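Local coordinates for protein fluoroacetyl-CoA thioesterase (Streptomyces cattleya, PDB 3KUV) that hydrolyses fluoroacetyl-CoA to fluoroacetate and CoA before it can react with citrate synthase, and so confers fluoroacetate resistance on its host, at residues B[44-47]-B[48-52]; B[125-128]-B[129-133]. The protein carries 1 engineered substitution. All coordinates share one frame; numbering follows the deposited sequence.

Both contacts are single helical stretches of one hot-dog subunit, about 23 Å apart between centres and about 11 Å apart at their nearest atoms, so they do not touch. Contact 1 lies in the central helix 42-57, its centre about 2 Å from that of the chain, and carries the active-site residue Glu50, whose side chain is about 3 Å from a bound acetate at the nearest atoms. Contact 2 belongs to the C-terminal helix 125-135, its centre about 21 Å from that of the chain; there the Phe128 side chain comes within about 5 Å of a bound acetate and about 10 Å of the substrate-binding Gly69 (nearest atoms). Each contact packs against the second subunit.

Contact 1. Residues B[44-47]-B[48-52]; sequences FMVG and LMEWA
Met45 and Met49, one turn apart on the central helix of the hot-dog fold, make the tightly packed side: Met49 CG lies 3.4 Å from Met45 O, the carbonyl that accepts the Met49 N hydrogen bond (2.9 Å, 164° at the hydrogen). In the modelled one of two Met45 conformers, the Met45 chain bends at its two outer torsions, whereas Met49 runs extended past CG; the two cross at a slant, with Met45 SD 3.9 Å from Met49 CE. The partly exposed side belongs to Glu50, an active-site residue, whose N binds Val46 O at 3.0 Å. Its CG sits beside its own backbone N (chi1 -66°) and rests 3.4 Å from Val46 O, while the carboxylate lies beside the bound acetate and makes a salt bridge from OE1 to NH1 of Arg120, a substrate-binding residue. Trp51 N closes a further turn on Gly47 O at 2.9 Å; its indole NE1 hydrogen-bonds to OE1 of Glu32 of the second subunit. Underneath, the helix lies on the sheet: Met49 packs on Val104 of strand 99-107, Met45 and Leu48 share Val86 of strand 85-96, and Leu48 reaches Phe15 of strand 10-16.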
# COMPACT_ATOMS: atom_id res chain seq x y z
N PHE B 44 -3.14 3.37 1.33
CA PHE B 44 -4.33 3.07 2.11
C PHE B 44 -5.17 1.97 1.45
O PHE B 44 -5.80 1.16 2.17
CB PHE B 44 -5.16 4.32 2.39
CG PHE B 44 -4.57 5.27 3.43
CD1 PHE B 44 -4.29 4.81 4.72
CD2 PHE B 44 -4.43 6.64 3.13
CE1 PHE B 44 -3.79 5.69 5.74
CE2 PHE B 44 -3.94 7.53 4.07
CZ PHE B 44 -3.65 7.08 5.38
N MET B 45 -5.28 1.98 0.11
CA MET B 45 -5.97 0.86 -0.53
C MET B 45 -5.29 -0.47 -0.28
O MET B 45 -6.00 -1.48 0.03
CB MET B 45 -6.11 1.09 -2.04
CG MET B 45 -6.57 -0.19 -2.84
SD MET B 45 -8.22 -0.58 -2.15
CE MET B 45 -9.15 0.56 -3.13
N VAL B 46 -3.96 -0.51 -0.30
CA VAL B 46 -3.25 -1.75 0.03
C VAL B 46 -3.64 -2.18 1.45
O VAL B 46 -4.00 -3.37 1.68
CB VAL B 46 -1.76 -1.54 -0.15
CG1 VAL B 46 -0.96 -2.74 0.45
CG2 VAL B 46 -1.37 -1.39 -1.65
N GLY B 47 -3.65 -1.23 2.41
CA GLY B 47 -3.96 -1.63 3.80
C GLY B 47 -5.41 -2.13 3.90
O GLY B 47 -5.72 -2.97 4.76
N LEU B 48 -6.34 -1.53 3.14
CA LEU B 48 -7.74 -1.95 3.21
C LEU B 48 -7.92 -3.34 2.62
O LEU B 48 -8.76 -4.12 3.15
CB LEU B 48 -8.58 -0.94 2.36
CG LEU B 48 -10.13 -1.13 2.49
CD1 LEU B 48 -10.62 -0.75 3.93
CD2 LEU B 48 -10.80 -0.22 1.47
N MET B 49 -7.19 -3.63 1.54
CA MET B 49 -7.24 -5.03 0.99
C MET B 49 -6.68 -6.02 2.02
O MET B 49 -7.23 -7.10 2.25
CB MET B 49 -6.37 -5.07 -0.29
CG MET B 49 -7.16 -4.34 -1.36
SD MET B 49 -6.17 -4.21 -2.88
CE MET B 49 -7.50 -3.90 -4.15
N GLU B 50 -5.59 -5.67 2.69
CA GLU B 50 -5.08 -6.52 3.76
C GLU B 50 -6.16 -6.72 4.82
O GLU B 50 -6.36 -7.84 5.29
CB GLU B 50 -3.82 -5.94 4.46
CG GLU B 50 -2.63 -5.89 3.51
CD GLU B 50 -1.35 -5.75 4.35
OE1 GLU B 50 -0.94 -6.67 5.11
OE2 GLU B 50 -0.66 -4.66 4.28
N TRP B 51 -6.77 -5.63 5.26
CA TRP B 51 -7.78 -5.70 6.31
C TRP B 51 -8.92 -6.65 5.92
O TRP B 51 -9.36 -7.46 6.77
CB TRP B 51 -8.27 -4.26 6.54
CG TRP B 51 -9.19 -4.03 7.78
CD1 TRP B 51 -9.67 -4.99 8.68
CD2 TRP B 51 -9.82 -2.79 8.09
NE1 TRP B 51 -10.54 -4.34 9.61
CE2 TRP B 51 -10.67 -3.02 9.23
CE3 TRP B 51 -9.80 -1.51 7.49
CZ2 TRP B 51 -11.46 -1.99 9.77
CZ3 TRP B 51 -10.60 -0.47 8.03
CH2 TRP B 51 -11.41 -0.75 9.19
N ALA B 52 -9.44 -6.53 4.72
CA ALA B 52 -10.45 -7.46 4.24
C ALA B 52 -9.98 -8.90 4.40
O ALA B 52 -10.77 -9.72 4.89
CB ALA B 52 -10.80 -7.19 2.78

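Contact 2. Residues B[125-128]-B[129-133]; sequences LEKF and NAKVR
The Phe128 ring receives Val132 CG2 over one face, a CH-pi contact 3.8 Å from the ring centroid and 21° off the normal, displaced toward the rim on the CE2 and CZ side. Asn129 N approaches the same ring obliquely, on its CD2 side. The Phe128-Val132 pair is an i to i+4 contact on the C-terminal helix 125-135, which follows strand 112-124 of the hot-dog fold. The Phe128 side chain leaves with CG anti to the backbone N (chi1 174°), bending the ring toward the next turn, where the CG2 branch of Val132 meets it. That methyl touches both the ring and the Phe128 carbonyl, 3.3 Å from Phe128 O, the acceptor for Val132 N at 2.9 Å. In the modelled one of two conformers, the Asn129 amide turns back toward the first turn, with CG beside its own N. Asn129 N itself makes a nearly straight bond of 2.8 Å to Leu125 O. At the start of the helix, the backbone N-H of Lys127 donates to His124 ND1. The less exposed side faces the second subunit, where that subunit's Phe36 packs on Leu125, its Pro37 on Asn129, its Ala79 on Phe128 and its Val39 on Val132, making the helix part of the dimer contact. Around the helix, Lys127 and Lys131 run side by side in the same direction at the exposed surface. Lys127 NZ and Lys131 NZ stand 5.2 Å apart, not in contact, a pairing of like charges that is probably mildly unfavourable and eased by solvent. Their aliphatic parts touch, with Lys127 CG 4.0 Å from Lys131 CE.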
# COMPACT_ATOMS: atom_id res chain seq x y z
N LEU B 125 1.92 -14.57 16.96
CA LEU B 125 2.14 -13.15 17.31
C LEU B 125 3.27 -12.91 18.35
O LEU B 125 4.12 -12.02 18.13
CB LEU B 125 0.81 -12.43 17.81
CG LEU B 125 -0.16 -12.34 16.62
CD1 LEU B 125 -1.54 -11.94 17.18
CD2 LEU B 125 0.28 -11.36 15.55
N GLU B 126 3.23 -13.66 19.45
CA GLU B 126 4.25 -13.42 20.49
C GLU B 126 5.65 -13.73 20.05
O GLU B 126 6.59 -12.96 20.31
CB GLU B 126 3.92 -14.26 21.76
CG GLU B 126 2.79 -13.71 22.66
CD GLU B 126 2.39 -14.68 23.84
OE1 GLU B 126 1.30 -14.41 24.47
OE2 GLU B 126 3.15 -15.69 24.11
N LYS B 127 5.83 -14.84 19.32
CA LYS B 127 7.13 -15.21 18.82
C LYS B 127 7.64 -14.16 17.86
O LYS B 127 8.80 -13.70 17.92
CB LYS B 127 7.05 -16.58 18.11
CG LYS B 127 8.40 -17.06 17.63
CD LYS B 127 8.41 -18.53 17.11
CE LYS B 127 7.69 -18.76 15.87
NZ LYS B 127 7.61 -20.25 15.67
N PHE B 128 6.74 -13.73 16.94
CA PHE B 128 7.14 -12.74 15.97
C PHE B 128 7.47 -11.40 16.64
O PHE B 128 8.49 -10.79 16.32
CB PHE B 128 5.99 -12.59 14.90
CG PHE B 128 6.24 -11.45 13.90
CD1 PHE B 128 7.13 -11.59 12.84
CD2 PHE B 128 5.61 -10.25 14.12
CE1 PHE B 128 7.34 -10.57 12.00
CE2 PHE B 128 5.82 -9.17 13.18
CZ PHE B 128 6.65 -9.39 12.16
N ASN B 129 6.60 -10.96 17.55
CA ASN B 129 6.90 -9.73 18.28
C ASN B 129 8.28 -9.78 19.00
O ASN B 129 9.05 -8.78 18.95
CB ASN B 129 5.81 -9.58 19.32
CG ASN B 129 4.57 -9.18 18.70
OD1 ASN B 129 4.65 -8.44 17.72
ND2 ASN B 129 3.42 -9.58 19.22
N ALA B 130 8.57 -10.92 19.62
CA ALA B 130 9.87 -11.00 20.34
C ALA B 130 11.03 -10.94 19.38
O ALA B 130 12.07 -10.33 19.68
CB ALA B 130 9.92 -12.25 21.14
N LYS B 131 10.92 -11.53 18.17
CA LYS B 131 11.97 -11.46 17.15
C LYS B 131 12.12 -10.09 16.59
O LYS B 131 13.23 -9.65 16.39
CB LYS B 131 11.64 -12.41 15.97
CG LYS B 131 11.80 -13.79 16.41
CD LYS B 131 11.57 -14.62 15.07
CE LYS B 131 11.53 -16.01 15.40
NZ LYS B 131 11.03 -16.71 14.13
N VAL B 132 11.00 -9.37 16.37
CA VAL B 132 11.01 -7.95 15.87
C VAL B 132 11.77 -7.08 16.79
O VAL B 132 12.66 -6.33 16.28
CB VAL B 132 9.51 -7.37 15.77
CG1 VAL B 132 9.47 -5.76 15.64
CG2 VAL B 132 8.92 -7.98 14.60
N ARG B 133 11.46 -7.23 18.09
CA ARG B 133 11.97 -6.37 19.20
C ARG B 133 13.49 -6.52 19.20
O ARG B 133 14.23 -5.59 19.64
CB ARG B 133 11.42 -6.82 20.60